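Local coordinates for alginate lyase (Aplysia kurodai, PDB 5GMT), which is an alginate lyase of polysaccharide lyase family 14 that probably cleaves polymannuronate chains by beta-elimination, at residues V99-N103 and F104-I108; I170-S173 and T174-Q177; R185-N189 and K190-I194. All blocks are in the same frame, centred on the assembly; numbering follows the deposited sequence.

Interaction 1 (V99-N103 and F104-I108); sequences VYFEN and FGFGI
Phe101 points the edge of its ring at the face of Phe104, in a T-shaped (edge-to-face) pair. Phe106 joins them to complete an aromatic cluster. The cluster sits where strand 92-102 runs out into a loop. That loop leads to strand 110-118 of the other sheet, in a two-sheet fold of the concanavalin clan.

The planes of Phe101 and Phe104 stand at 81°, with ring centroids 5.0 Å apart. Phe101 CD2 lies over the centre of the Phe104 ring, 3.8 Å from Phe104 CZ. The base of the side chain adds to this, since Phe101 CB comes within 3.6 Å of Phe104 CD1. Phe106 arrives obliquely, its plane at 58° to that of Phe101. Phe106 CE1 lies over one face of the Phe101 ring, toward the rim, and is 3.9 Å from Phe101 CD2. Val99 CG2 lies over the opposite face, also toward the rim, and Phe104 sits at the edge.

Phe101 CG is anti to its own carbonyl carbon (chi1 -62°), which places the ring beside the loop where Phe104 and Phe106 meet it. Asn103 has a positive phi, and the peptide bond between Phe104 and Gly105 is cis. Outside the cluster, Phe104 N is hydrogen-bonded to Asn188 OD1, and Phe106 O accepts a hydrogen bond from Trp143 NE1.

With an alanine in place of Phe104, the Phe101 edge would probably lose the face it points into, and a gap would open beside CD2. Phe104 CB lies over the centre of the Phe106 ring, 3.6 Å above its plane.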
ATOM      1  N   VAL A  99      -6.937  -7.568   5.384  1.00  7.60           N
ATOM      2  CA  VAL A  99      -5.686  -8.252   5.701  1.00  7.05           C
ATOM      3  C   VAL A  99      -5.704  -8.857   7.113  1.00  8.89           C
ATOM      4  O   VAL A  99      -6.135  -8.215   8.075  1.00  7.16           O
ATOM      5  CB  VAL A  99      -4.473  -7.295   5.546  1.00  6.42           C
ATOM      6  CG1 VAL A  99      -4.638  -6.048   6.419  1.00 11.17           C
ATOM      7  CG2 VAL A  99      -3.169  -7.999   5.859  1.00  6.65           C
ATOM      8  N   TYR A 100      -5.254 -10.109   7.204  1.00  6.55           N
ATOM      9  CA  TYR A 100      -5.056 -10.811   8.470  1.00  9.42           C
ATOM     10  C   TYR A 100      -3.567 -10.880   8.807  1.00  7.31           C
ATOM     11  O   TYR A 100      -2.762 -11.261   7.959  1.00  9.95           O
ATOM     12  CB  TYR A 100      -5.639 -12.232   8.379  1.00  8.05           C
ATOM     13  CG  TYR A 100      -5.701 -12.983   9.692  1.00 10.12           C
ATOM     14  CD1 TYR A 100      -4.581 -13.624  10.209  1.00 12.14           C
ATOM     15  CD2 TYR A 100      -6.894 -13.081  10.393  1.00 10.41           C
ATOM     16  CE1 TYR A 100      -4.644 -14.325  11.417  1.00  9.68           C
ATOM     17  CE2 TYR A 100      -6.968 -13.775  11.596  1.00 10.60           C
ATOM     18  CZ  TYR A 100      -5.843 -14.395  12.098  1.00 12.83           C
ATOM     19  OH  TYR A 100      -5.929 -15.084  13.296  1.00 16.03           O
ATOM     20  N   PHE A 101      -3.194 -10.527  10.037  1.00  9.31           N
ATOM     21  CA  PHE A 101      -1.810 -10.681  10.489  1.00 10.74           C
ATOM     22  C   PHE A 101      -1.689 -11.892  11.394  1.00 10.95           C
ATOM     23  O   PHE A 101      -2.328 -11.951  12.437  1.00  9.44           O
ATOM     24  CB  PHE A 101      -1.321  -9.438  11.250  1.00  9.44           C
ATOM     25  CG  PHE A 101      -1.307  -8.186  10.422  1.00 10.50           C
ATOM     26  CD1 PHE A 101      -2.431  -7.371  10.358  1.00 10.51           C
ATOM     27  CD2 PHE A 101      -0.178  -7.825   9.710  1.00 10.75           C
ATOM     28  CE1 PHE A 101      -2.430  -6.210   9.598  1.00 10.26           C
ATOM     29  CE2 PHE A 101      -0.171  -6.654   8.946  1.00 10.52           C
ATOM     30  CZ  PHE A 101      -1.304  -5.854   8.890  1.00 11.07           C
ATOM     31  N   GLU A 102      -0.860 -12.847  11.002  1.00  9.92           N
ATOM     32  CA  GLU A 102      -0.688 -14.055  11.812  1.00  9.99           C
ATOM     33  C   GLU A 102       0.715 -14.141  12.401  1.00 11.61           C
ATOM     34  O   GLU A 102       1.703 -14.207  11.662  1.00  9.64           O
ATOM     35  CB  GLU A 102      -0.984 -15.298  10.970  1.00 10.31           C
ATOM     36  CG  GLU A 102      -0.805 -16.593  11.736  1.00 10.63           C
ATOM     37  CD  GLU A 102      -0.985 -17.798  10.845  1.00 10.45           C
ATOM     38  OE1 GLU A 102      -2.020 -17.856  10.146  1.00 15.27           O
ATOM     39  OE2 GLU A 102      -0.088 -18.671  10.833  1.00 12.87           O
ATOM     40  N   ASN A 103       0.781 -14.131  13.734  1.00 14.34           N
ATOM     41  CA  ASN A 103       2.031 -14.245  14.494  1.00 14.12           C
ATOM     42  C   ASN A 103       2.948 -13.021  14.362  1.00 10.40           C
ATOM     43  O   ASN A 103       4.169 -13.156  14.276  1.00  9.63           O
ATOM     44  CB  ASN A 103       2.794 -15.510  14.094  1.00 11.74           C
ATOM     45  CG  ASN A 103       3.695 -16.016  15.200  1.00 13.45           C
ATOM     46  OD1 ASN A 103       3.394 -15.840  16.378  1.00 13.29           O
ATOM     47  ND2 ASN A 103       4.812 -16.623  14.830  1.00 12.06           N
ATOM     48  N   PHE A 104       2.346 -11.834  14.359  1.00 10.92           N
ATOM     49  CA  PHE A 104       3.089 -10.575  14.395  1.00 10.83           C
ATOM     50  C   PHE A 104       3.195 -10.079  15.841  1.00 11.19           C
ATOM     51  O   PHE A 104       2.170  -9.936  16.506  1.00 11.99           O
ATOM     52  CB  PHE A 104       2.397  -9.512  13.533  1.00 11.07           C
ATOM     53  CG  PHE A 104       2.590  -9.700  12.045  1.00 12.19           C
ATOM     54  CD1 PHE A 104       2.057 -10.798  11.395  1.00 10.58           C
ATOM     55  CD2 PHE A 104       3.276  -8.751  11.296  1.00 10.12           C
ATOM     56  CE1 PHE A 104       2.227 -10.959  10.025  1.00 12.30           C
ATOM     57  CE2 PHE A 104       3.451  -8.909   9.921  1.00  9.47           C
ATOM     58  CZ  PHE A 104       2.924 -10.010   9.293  1.00 10.88           C
ATOM     59  N   GLY A 105       4.404  -9.796  16.327  1.00 11.31           N
ATOM     60  CA  GLY A 105       5.628  -9.917  15.553  1.00  8.74           C
ATOM     61  C   GLY A 105       5.885  -8.772  14.583  1.00  9.90           C
ATOM     62  O   GLY A 105       6.465  -8.994  13.528  1.00 11.51           O
ATOM     63  N   PHE A 106       5.461  -7.556  14.922  1.00  8.15           N
ATOM     64  CA  PHE A 106       5.553  -6.435  13.969  1.00  9.33           C
ATOM     65  C   PHE A 106       6.969  -5.883  13.835  1.00 11.38           C
ATOM     66  O   PHE A 106       7.256  -5.118  12.908  1.00 10.57           O
ATOM     67  CB  PHE A 106       4.600  -5.302  14.371  1.00  8.22           C
ATOM     68  CG  PHE A 106       3.142  -5.655  14.223  1.00 15.39           C
ATOM     69  CD1 PHE A 106       2.533  -5.621  12.979  1.00 10.75           C
ATOM     70  CD2 PHE A 106       2.382  -6.028  15.330  1.00  9.12           C
ATOM     71  CE1 PHE A 106       1.195  -5.941  12.838  1.00 13.73           C
ATOM     72  CE2 PHE A 106       1.040  -6.352  15.196  1.00 12.63           C
ATOM     73  CZ  PHE A 106       0.444  -6.314  13.953  1.00 13.83           C
ATOM     74  N   GLY A 107       7.856  -6.280  14.744  1.00  9.53           N
ATOM     75  CA  GLY A 107       9.228  -5.789  14.725  1.00  9.72           C
ATOM     76  C   GLY A 107       9.252  -4.266  14.792  1.00 12.12           C
ATOM     77  O   GLY A 107       8.614  -3.664  15.659  1.00 12.81           O
ATOM     78  N   ILE A 108       9.955  -3.636  13.854  1.00 10.40           N
ATOM     79  CA  ILE A 108       9.942  -2.183  13.781  1.00  8.55           C
ATOM     80  C   ILE A 108       9.446  -1.709  12.421  1.00 11.34           C
ATOM     81  O   ILE A 108       9.839  -0.644  11.947  1.00 11.68           O
ATOM     82  CB  ILE A 108      11.334  -1.583  14.069  1.00  9.17           C
ATOM     83  CG1 ILE A 108      12.384  -2.154  13.118  1.00 13.03           C
ATOM     84  CG2 ILE A 108      11.734  -1.868  15.514  1.00 14.17           C
ATOM     85  CD1 ILE A 108      13.737  -1.459  13.214  1.00 17.75           C
TER

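Interaction 2 (I170-S173 and T174-Q177); sequences IAHS and TYGQ
Gln177 grips the backbone of His172 with both ends of its amide. Gln177 OE1 accepts from His172 N at 3.0 Å, and Gln177 NE2 donates to His172 O at 2.9 Å. The two bonds differ in direction. His172 N stands above the carbonyl plane of Gln177, 37° out of it. His172 O lies almost in the amide plane. A bend in the Gln177 chain at chi2 (-58°) folds the amide back across the loop to reach the N and O of His172. Ala171 packs against the same oxygen, with Ala171 CA 3.2 Å from Gln177 OE1.

This is the firm side of a beta hairpin loop. It joins strands 169-170 and 177-179 at one edge of a sheet. Gly176 N is also hydrogen-bonded to Tyr152 OH of strand 149-154.

The imidazole of His172 forms a second anchor near the tip. His172 ND1 accepts from Thr174 N and from Tyr175 N, each at 3.1 Å and nearly straight. Thr174 N is slightly tilted from the ring plane, and Tyr175 N lies far out of it. The Tyr175 ring is close at one edge, with Tyr175 CD2 over the imidazole face toward its rim, 3.2 Å from His172 CE1. Tyr175 CB adds a CH-pi contact over the face.

The solvent side is looser. The two rings are 28° from parallel but slid apart, so they barely overlap. Ser173 and Thr174 are exposed at the bend, and Ser173 touches a crystal neighbour.

Because His172 ND1 is an acceptor in both of its bonds, a hydrogen on a neutral ring would probably sit on NE2.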
ATOM      1  N   ILE A 170       6.172  12.640   9.805  1.00  9.80           N
ATOM      2  CA  ILE A 170       7.542  12.303  10.141  1.00  9.65           C
ATOM      3  C   ILE A 170       8.281  12.176   8.814  1.00 11.16           C
ATOM      4  O   ILE A 170       8.161  11.173   8.104  1.00 11.74           O
ATOM      5  CB  ILE A 170       7.632  11.013  10.965  1.00 10.07           C
ATOM      6  CG1 ILE A 170       6.928  11.205  12.312  1.00 11.17           C
ATOM      7  CG2 ILE A 170       9.103  10.613  11.174  1.00 12.25           C
ATOM      8  CD1 ILE A 170       6.710   9.929  13.078  1.00 10.94           C
ATOM      9  N   ALA A 171       9.019  13.227   8.474  1.00 12.04           N
ATOM     10  CA  ALA A 171       9.598  13.380   7.145  1.00  7.94           C
ATOM     11  C   ALA A 171      10.884  12.587   6.976  1.00 12.29           C
ATOM     12  O   ALA A 171      11.540  12.214   7.955  1.00 13.11           O
ATOM     13  CB  ALA A 171       9.852  14.864   6.851  1.00 11.36           C
ATOM     14  N   HIS A 172      11.238  12.320   5.727  1.00 10.69           N
ATOM     15  CA  HIS A 172      12.540  11.752   5.440  1.00 11.52           C
ATOM     16  C   HIS A 172      13.132  12.388   4.182  1.00 12.06           C
ATOM     17  O   HIS A 172      12.419  12.793   3.263  1.00 11.26           O
ATOM     18  CB  HIS A 172      12.477  10.226   5.290  1.00 11.06           C
ATOM     19  CG  HIS A 172      13.798   9.564   5.534  1.00 16.89           C
ATOM     20  ND1 HIS A 172      14.776   9.472   4.566  1.00 16.31           N
ATOM     21  CD2 HIS A 172      14.327   9.022   6.657  1.00 15.22           C
ATOM     22  CE1 HIS A 172      15.838   8.872   5.073  1.00 15.20           C
ATOM     23  NE2 HIS A 172      15.594   8.591   6.341  1.00 13.55           N
ATOM     24  N   SER A 173      14.454  12.492   4.167  1.00 12.14           N
ATOM     25  CA  SER A 173      15.130  13.190   3.099  1.00 11.23           C
ATOM     26  C   SER A 173      15.183  12.378   1.814  1.00 12.52           C
ATOM     27  O   SER A 173      15.249  12.957   0.728  1.00 15.37           O
ATOM     28  CB  SER A 173      16.545  13.549   3.533  1.00 10.89           C
ATOM     29  OG  SER A 173      17.232  12.384   3.943  1.00 10.19           O
ATOM     30  N   THR A 174      15.175  11.050   1.942  1.00 10.68           N
ATOM     31  CA  THR A 174      15.389  10.164   0.803  1.00 12.15           C
ATOM     32  C   THR A 174      14.282   9.118   0.648  1.00 11.82           C
ATOM     33  O   THR A 174      13.851   8.829  -0.460  1.00 14.10           O
ATOM     34  CB  THR A 174      16.751   9.420   0.912  1.00 19.84           C
ATOM     35  OG1 THR A 174      17.828  10.368   0.929  1.00 22.71           O
ATOM     36  CG2 THR A 174      16.936   8.460  -0.255  1.00 21.19           C
ATOM     37  N   TYR A 175      13.842   8.559   1.768  1.00 12.46           N
ATOM     38  CA  TYR A 175      12.827   7.504   1.761  1.00 12.22           C
ATOM     39  C   TYR A 175      11.430   8.093   1.847  1.00  8.53           C
ATOM     40  O   TYR A 175      11.251   9.296   1.701  1.00 10.20           O
ATOM     41  CB  TYR A 175      13.071   6.539   2.914  1.00 13.63           C
ATOM     42  CG  TYR A 175      14.464   5.976   2.888  1.00 20.97           C
ATOM     43  CD1 TYR A 175      15.010   5.503   1.706  1.00 24.55           C
ATOM     44  CD2 TYR A 175      15.243   5.946   4.032  1.00 23.44           C
ATOM     45  CE1 TYR A 175      16.296   4.998   1.665  1.00 29.29           C
ATOM     46  CE2 TYR A 175      16.524   5.443   4.004  1.00 26.63           C
ATOM     47  CZ  TYR A 175      17.047   4.974   2.817  1.00 22.03           C
ATOM     48  OH  TYR A 175      18.327   4.468   2.789  1.00 41.27           O
ATOM     49  N   GLY A 176      10.434   7.241   2.068  1.00  8.25           N
ATOM     50  CA  GLY A 176       9.064   7.717   2.097  1.00  8.43           C
ATOM     51  C   GLY A 176       8.763   8.633   3.269  1.00  9.83           C
ATOM     52  O   GLY A 176       9.463   8.599   4.285  1.00  9.78           O
ATOM     53  N   GLN A 177       7.734   9.466   3.118  1.00  7.52           N
ATOM     54  CA  GLN A 177       7.255  10.302   4.212  1.00  9.34           C
ATOM     55  C   GLN A 177       6.268   9.501   5.052  1.00  8.27           C
ATOM     56  O   GLN A 177       5.405   8.817   4.508  1.00  9.59           O
ATOM     57  CB  GLN A 177       6.592  11.576   3.673  1.00  7.94           C
ATOM     58  CG  GLN A 177       7.362  12.239   2.545  1.00  8.93           C
ATOM     59  CD  GLN A 177       8.773  12.590   2.966  1.00  9.27           C
ATOM     60  OE1 GLN A 177       8.980  13.215   4.009  1.00 11.50           O
ATOM     61  NE2 GLN A 177       9.749  12.161   2.180  1.00 11.07           N
TER

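Interaction 3 (R185-N189 and K190-I194); sequences RFMNN and KWHSI
Lys190 lays its aliphatic chain alongside Met187, and the two side chains point the same way. Lys190 CD is 3.9 Å from Met187 SD, and 4.0 Å from Met187 CB. Their far ends stay close too, with Lys190 CE 4.2 Å from Met187 CE. The contact is apolar along its length. The Lys190 chain then bends at its last torsion (chi4 -65°), and NZ is hydrogen-bonded to Glu217 O.

The His192 ring meets the same methionine at its backbone N. Met187 N donates to His192 NE2 at 2.8 Å, and the bond is almost straight at 174°. The donor is somewhat tilted from the plane of the imidazole. The other ring nitrogen, His192 ND1, is hydrogen-bonded to Val99 O on strand 92-102. A carbonyl oxygen can only accept, so the hydrogen is on ND1 and NE2 is left as the acceptor. The buried imidazole thus ties the loop on one side to the neighbouring strand on the other.

Met187 and Lys190 are the first and last residues of a type II beta turn, and His192 follows it on strand 191-199. That strand lies between strands 92-102 and 208-216 in one sheet of the fold. Asn189 occupies the third position of the turn with a positive phi.

Phe186, next to Met187 in the loop, directs its ring edge at the imidazole face. This edge-to-face pair has its planes at 72° and its centroids 5.8 Å apart. Phe186 CD1 is the atom over the His192 ring. Farther along the strand, Ile194 crosses Phe186 at about a right angle. Its terminal methyl, Ile194 CD1, reaches Phe186 CE1 at 3.8 Å.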
ATOM      1  N   ARG A 185      -3.927   1.447  14.068  1.00 11.89           N
ATOM      2  CA  ARG A 185      -3.009   0.421  14.531  1.00 13.38           C
ATOM      3  C   ARG A 185      -3.500  -0.943  14.087  1.00 17.99           C
ATOM      4  O   ARG A 185      -4.703  -1.183  13.999  1.00 20.52           O
ATOM      5  CB  ARG A 185      -2.853   0.464  16.064  1.00 15.82           C
ATOM      6  CG  ARG A 185      -1.885  -0.596  16.630  1.00 25.63           C
ATOM      7  CD  ARG A 185      -1.655  -0.476  18.145  1.00 25.44           C
ATOM      8  NE  ARG A 185      -0.582   0.465  18.472  1.00 25.98           N
ATOM      9  CZ  ARG A 185       0.028   0.544  19.655  1.00 29.71           C
ATOM     10  NH1 ARG A 185      -0.314  -0.268  20.648  1.00 31.14           N
ATOM     11  NH2 ARG A 185       0.987   1.440  19.845  1.00 28.80           N
ATOM     12  N   PHE A 186      -2.551  -1.819  13.792  1.00 10.68           N
ATOM     13  CA  PHE A 186      -2.842  -3.180  13.387  1.00 11.00           C
ATOM     14  C   PHE A 186      -2.693  -4.118  14.571  1.00 14.39           C
ATOM     15  O   PHE A 186      -1.798  -3.942  15.399  1.00 13.16           O
ATOM     16  CB  PHE A 186      -1.919  -3.590  12.246  1.00  9.05           C
ATOM     17  CG  PHE A 186      -2.005  -2.677  11.063  1.00  8.89           C
ATOM     18  CD1 PHE A 186      -3.156  -2.640  10.287  1.00 11.40           C
ATOM     19  CD2 PHE A 186      -0.946  -1.857  10.728  1.00  9.07           C
ATOM     20  CE1 PHE A 186      -3.247  -1.792   9.186  1.00 13.08           C
ATOM     21  CE2 PHE A 186      -1.032  -1.010   9.633  1.00  8.26           C
ATOM     22  CZ  PHE A 186      -2.180  -0.974   8.866  1.00 10.50           C
ATOM     23  N   MET A 187      -3.575  -5.112  14.640  1.00 12.21           N
ATOM     24  CA  MET A 187      -3.586  -6.059  15.752  1.00  9.80           C
ATOM     25  C   MET A 187      -3.230  -7.461  15.299  1.00 14.97           C
ATOM     26  O   MET A 187      -3.736  -7.938  14.285  1.00 14.98           O
ATOM     27  CB  MET A 187      -4.961  -6.072  16.424  1.00 13.53           C
ATOM     28  CG  MET A 187      -5.423  -4.707  16.886  1.00 19.16           C
ATOM     29  SD  MET A 187      -6.979  -4.796  17.791  1.00 22.27           S
ATOM     30  CE  MET A 187      -6.457  -5.644  19.277  1.00 20.05           C
ATOM     31  N   ASN A 188      -2.359  -8.116  16.056  1.00 14.12           N
ATOM     32  CA  ASN A 188      -2.018  -9.510  15.795  1.00 13.89           C
ATOM     33  C   ASN A 188      -3.242 -10.424  15.816  1.00 16.36           C
ATOM     34  O   ASN A 188      -4.179 -10.209  16.592  1.00 12.81           O
ATOM     35  CB  ASN A 188      -0.988  -9.984  16.821  1.00 16.19           C
ATOM     36  CG  ASN A 188      -0.435 -11.355  16.504  1.00 17.17           C
ATOM     37  OD1 ASN A 188      -0.476 -11.808  15.361  1.00 16.87           O
ATOM     38  ND2 ASN A 188       0.108 -12.018  17.520  1.00 17.90           N
ATOM     39  N   ASN A 189      -3.229 -11.421  14.932  1.00 14.80           N
ATOM     40  CA  ASN A 189      -4.234 -12.487  14.884  1.00 13.59           C
ATOM     41  C   ASN A 189      -5.657 -11.991  14.674  1.00 15.39           C
ATOM     42  O   ASN A 189      -6.619 -12.552  15.221  1.00 13.55           O
ATOM     43  CB  ASN A 189      -4.144 -13.333  16.162  1.00 14.84           C
ATOM     44  CG  ASN A 189      -2.783 -14.003  16.313  1.00 19.75           C
ATOM     45  OD1 ASN A 189      -2.202 -14.476  15.332  1.00 22.38           O
ATOM     46  ND2 ASN A 189      -2.252 -14.013  17.535  1.00 24.26           N
ATOM     47  N   LYS A 190      -5.795 -10.950  13.855  1.00 10.81           N
ATOM     48  CA  LYS A 190      -7.104 -10.414  13.513  1.00 12.03           C
ATOM     49  C   LYS A 190      -7.184 -10.026  12.045  1.00  9.29           C
ATOM     50  O   LYS A 190      -6.175  -9.662  11.448  1.00 10.31           O
ATOM     51  CB  LYS A 190      -7.415  -9.185  14.363  1.00 12.91           C
ATOM     52  CG  LYS A 190      -7.877  -9.485  15.779  1.00 13.98           C
ATOM     53  CD  LYS A 190      -8.371  -8.196  16.429  1.00 18.75           C
ATOM     54  CE  LYS A 190      -9.094  -8.466  17.741  1.00 23.23           C
ATOM     55  NZ  LYS A 190     -10.341  -9.245  17.521  1.00 19.03           N
ATOM     56  N   TRP A 191      -8.390 -10.079  11.491  1.00 10.30           N
ATOM     57  CA  TRP A 191      -8.671  -9.482  10.196  1.00  8.89           C
ATOM     58  C   TRP A 191      -8.800  -7.980  10.369  1.00 11.25           C
ATOM     59  O   TRP A 191      -9.297  -7.509  11.400  1.00 11.08           O
ATOM     60  CB  TRP A 191      -9.963 -10.034   9.593  1.00 10.78           C
ATOM     61  CG  TRP A 191      -9.822 -11.361   8.925  1.00  9.25           C
ATOM     62  CD1 TRP A 191     -10.280 -12.567   9.381  1.00  9.10           C
ATOM     63  CD2 TRP A 191      -9.192 -11.621   7.666  1.00 10.02           C
ATOM     64  NE1 TRP A 191      -9.971 -13.560   8.482  1.00  9.49           N
ATOM     65  CE2 TRP A 191      -9.302 -13.006   7.419  1.00  9.56           C
ATOM     66  CE3 TRP A 191      -8.542 -10.811   6.723  1.00  9.38           C
ATOM     67  CZ2 TRP A 191      -8.783 -13.606   6.272  1.00  9.37           C
ATOM     68  CZ3 TRP A 191      -8.023 -11.401   5.585  1.00  9.17           C
ATOM     69  CH2 TRP A 191      -8.145 -12.786   5.363  1.00  8.69           C
ATOM     70  N   HIS A 192      -8.371  -7.237   9.354  1.00  8.76           N
ATOM     71  CA  HIS A 192      -8.570  -5.790   9.303  1.00 10.97           C
ATOM     72  C   HIS A 192      -9.170  -5.425   7.965  1.00 10.60           C
ATOM     73  O   HIS A 192      -8.711  -5.920   6.934  1.00 10.80           O
ATOM     74  CB  HIS A 192      -7.256  -5.031   9.487  1.00  9.12           C
ATOM     75  CG  HIS A 192      -6.529  -5.384  10.739  1.00  9.04           C
ATOM     76  ND1 HIS A 192      -5.947  -6.618  10.939  1.00 10.07           N
ATOM     77  CD2 HIS A 192      -6.300  -4.671  11.868  1.00  9.67           C
ATOM     78  CE1 HIS A 192      -5.386  -6.648  12.132  1.00 11.17           C
ATOM     79  NE2 HIS A 192      -5.584  -5.478  12.718  1.00 12.98           N
ATOM     80  N   SER A 193     -10.193  -4.580   7.964  1.00  8.07           N
ATOM     81  CA  SER A 193     -10.656  -4.027   6.698  1.00  9.59           C
ATOM     82  C   SER A 193      -9.954  -2.697   6.522  1.00  9.02           C
ATOM     83  O   SER A 193      -9.905  -1.877   7.446  1.00 10.23           O
ATOM     84  CB  SER A 193     -12.175  -3.864   6.665  1.00 13.70           C
ATOM     85  OG  SER A 193     -12.795  -5.125   6.502  1.00 16.20           O
ATOM     86  N   ILE A 194      -9.387  -2.499   5.336  1.00 10.68           N
ATOM     87  CA  ILE A 194      -8.581  -1.314   5.075  1.00  8.53           C
ATOM     88  C   ILE A 194      -9.180  -0.552   3.904  1.00  7.28           C
ATOM     89  O   ILE A 194      -9.517  -1.156   2.884  1.00  8.33           O
ATOM     90  CB  ILE A 194      -7.118  -1.696   4.770  1.00 11.10           C
ATOM     91  CG1 ILE A 194      -6.477  -2.325   6.017  1.00 13.33           C
ATOM     92  CG2 ILE A 194      -6.332  -0.479   4.297  1.00 11.01           C
ATOM     93  CD1 ILE A 194      -4.969  -2.517   5.895  1.00 16.72           C
TER

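How the interactions relate
Interactions 1 and 3 belong together. They touch, with centres about 9 Å apart, and use neighbouring strands 92-102 and 191-199 of one sheet. Probable backbone hydrogen bonds join them, from Asn189 N to Phe101 O and from His192 N to Val99 O. Phe101 also meets the rings of His192 and Phe186, which makes their aromatic groups continuous. Both are partly buried. Interaction 1 is purely apolar between its segments, while interaction 3 adds a histidine bond. Interaction 2 is a surface contact on the edge of the other sheet, its centre about 23 Å from that of interaction 1. There, side chain to backbone hydrogen bonds do most of the work.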